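Local coordinates for BfpC (PDB 3VHJ), which is a membrane protein essential for type IV pilus biogenesis in Escherichia coli, represented by its N-terminal cytoplasmic domain, at residues L20-S25 with G105-D110. The protein carries 1 engineered substitution. Sequence-based numbering, arbitrary orientation.
Sequences LLWGSS and GMVHFD
The outermost strands of two different sheets face each other here, 21-23 from an antiparallel sheet and 107-113 from a mixed one. The touching segments, 20-24 and 106-110, run roughly antiparallel, 162° apart, but they are joined through side chains and water. The indole of W22 carries most of the contact. Its CB points toward the other strand, and chi1 -66° sets CG anti to the carbonyl carbon, so the ring lies across V107 with its NE1 edge at D110. V107 CG1 sits 3.6 Å from the centroid of the five-membered ring of W22, a CH-pi contact nearly along the ring normal, while CG2 of the same valine covers the six-membered part near CE3. At the edge, W22 NE1 donates to D110 OD2 at 2.8 Å, an almost straight bond that lies in the indole plane and uses the anti lone pair of the oxygen. The same OD2 takes a second bond from L20 N at 3.2 Å, this one arriving from above the carboxylate plane. The other oxygen, OD1, accepts from the backbone N of N19, so three N-H groups grip the carboxylate. Water joins the main chains twice: one molecule donates to L20 O and D110 O, another to W22 O and V107 O. Farther along, the selenium of M106, a selenomethionine, reaches S24 CB at 4.2 Å. L75 of helix 74-77 touches W22, V107 and D110 alike. Three donors around a buried carboxylate would be expected to favour its charged form; the NE1 bond holds the indole edge, L20 N and N19 N hold the carboxylate that receives it, and V107 packs against one face.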
loop_
_atom_site.group_PDB
_atom_site.type_symbol
_atom_site.label_atom_id
_atom_site.label_comp_id
_atom_site.label_asym_id
_atom_site.label_seq_id
_atom_site.Cartn_x
_atom_site.Cartn_y
_atom_site.Cartn_z
ATOM N N LEU A 20 -3.602 -1.432 3.938
ATOM C CA LEU A 20 -4.286 -2.701 3.730
ATOM C C LEU A 20 -3.298 -3.826 4.010
ATOM O O LEU A 20 -2.090 -3.604 4.038
ATOM C CB LEU A 20 -4.769 -2.809 2.283
ATOM C CG LEU A 20 -5.835 -1.800 1.851
ATOM C CD1 LEU A 20 -5.727 -1.562 0.365
ATOM C CD2 LEU A 20 -7.211 -2.322 2.220
ATOM N N LEU A 21 -3.810 -5.028 4.240
ATOM C CA LEU A 21 -2.951 -6.181 4.474
ATOM C C LEU A 21 -2.784 -6.849 3.120
ATOM O O LEU A 21 -3.740 -7.401 2.586
ATOM C CB LEU A 21 -3.611 -7.163 5.440
ATOM C CG LEU A 21 -2.854 -8.469 5.723
ATOM C CD1 LEU A 21 -1.507 -8.160 6.362
ATOM C CD2 LEU A 21 -3.687 -9.343 6.647
ATOM N N TRP A 22 -1.574 -6.799 2.571
ATOM C CA TRP A 22 -1.307 -7.382 1.268
ATOM C C TRP A 22 -0.648 -8.742 1.352
ATOM O O TRP A 22 0.170 -8.999 2.231
ATOM C CB TRP A 22 -0.413 -6.458 0.438
ATOM C CG TRP A 22 -1.060 -5.162 0.066
ATOM C CD1 TRP A 22 -1.132 -4.028 0.826
ATOM C CD2 TRP A 22 -1.745 -4.873 -1.152
ATOM N NE1 TRP A 22 -1.822 -3.050 0.154
ATOM C CE2 TRP A 22 -2.208 -3.543 -1.066
ATOM C CE3 TRP A 22 -2.012 -5.612 -2.314
ATOM C CZ2 TRP A 22 -2.929 -2.932 -2.098
ATOM C CZ3 TRP A 22 -2.729 -5.009 -3.337
ATOM C CH2 TRP A 22 -3.179 -3.679 -3.223
ATOM N N GLY A 23 -0.999 -9.602 0.406
ATOM C CA GLY A 23 -0.422 -10.927 0.375
ATOM C C GLY A 23 -0.560 -11.567 -0.991
ATOM O O GLY A 23 -1.270 -11.073 -1.867
ATOM N N SER A 24 0.159 -12.664 -1.171
ATOM C CA SER A 24 0.115 -13.421 -2.409
ATOM C C SER A 24 0.281 -14.877 -2.006
ATOM O O SER A 24 0.835 -15.179 -0.948
ATOM C CB SER A 24 1.230 -12.983 -3.366
ATOM O OG SER A 24 2.507 -13.055 -2.757
ATOM N N SER A 25 -0.224 -15.779 -2.830
ATOM C CA SER A 25 -0.123 -17.196 -2.521
ATOM C C SER A 25 1.284 -17.691 -2.785
ATOM O O SER A 25 2.041 -17.071 -3.528
ATOM C CB SER A 25 -1.091 -17.995 -3.379
ATOM O OG SER A 25 -0.684 -17.957 -4.728
ATOM N N GLY A 105 6.712 -6.405 -8.569
ATOM C CA GLY A 105 5.460 -5.677 -8.481
ATOM C C GLY A 105 4.619 -6.055 -7.274
ATOM O O GLY A 105 3.479 -5.621 -7.155
HETATM N N MSE A 106 5.174 -6.864 -6.378
HETATM C CA MSE A 106 4.439 -7.269 -5.185
HETATM C C MSE A 106 4.533 -6.198 -4.110
HETATM O O MSE A 106 5.608 -5.658 -3.846
HETATM C CB MSE A 106 4.983 -8.591 -4.632
HETATM C CG MSE A 106 4.854 -9.786 -5.581
HETATM SE SE MSE A 106 3.054 -10.300 -5.995
HETATM C CE MSE A 106 2.925 -9.650 -7.806
ATOM N N VAL A 107 3.397 -5.889 -3.496
ATOM C CA VAL A 107 3.369 -4.894 -2.447
ATOM C C VAL A 107 4.006 -5.465 -1.187
ATOM O O VAL A 107 3.544 -6.477 -0.649
ATOM C CB VAL A 107 1.917 -4.449 -2.138
ATOM C CG1 VAL A 107 1.908 -3.472 -0.974
ATOM C CG2 VAL A 107 1.299 -3.802 -3.372
ATOM N N HIS A 108 5.082 -4.828 -0.733
ATOM C CA HIS A 108 5.765 -5.260 0.483
ATOM C C HIS A 108 5.309 -4.419 1.664
ATOM O O HIS A 108 5.178 -4.921 2.780
ATOM C CB HIS A 108 7.284 -5.129 0.347
ATOM C CG HIS A 108 7.929 -6.259 -0.392
ATOM N ND1 HIS A 108 9.246 -6.618 -0.195
ATOM C CD2 HIS A 108 7.446 -7.099 -1.339
ATOM C CE1 HIS A 108 9.545 -7.632 -0.989
ATOM N NE2 HIS A 108 8.472 -7.942 -1.694
ATOM N N PHE A 109 5.077 -3.134 1.415
ATOM C CA PHE A 109 4.640 -2.226 2.465
ATOM C C PHE A 109 3.523 -1.292 2.029
ATOM O O PHE A 109 3.544 -0.736 0.928
ATOM C CB PHE A 109 5.819 -1.375 2.960
ATOM C CG PHE A 109 6.937 -2.177 3.556
ATOM C CD1 PHE A 109 6.790 -2.779 4.802
ATOM C CD2 PHE A 109 8.142 -2.336 2.868
ATOM C CE1 PHE A 109 7.824 -3.531 5.360
ATOM C CE2 PHE A 109 9.181 -3.085 3.413
ATOM C CZ PHE A 109 9.021 -3.685 4.664
ATOM N N ASP A 110 2.545 -1.133 2.911
ATOM C CA ASP A 110 1.423 -0.233 2.697
ATOM C C ASP A 110 0.981 0.130 4.107
ATOM O O ASP A 110 0.115 -0.521 4.680
ATOM C CB ASP A 110 0.282 -0.917 1.942
ATOM C CG ASP A 110 -0.948 -0.033 1.830
ATOM O OD1 ASP A 110 -0.855 1.159 2.208
ATOM O OD2 ASP A 110 -2.005 -0.519 1.363
HETATM O O HOH W 1 -0.473 -2.845 6.028
HETATM O O HOH W 2 2.836 -7.623 2.302
#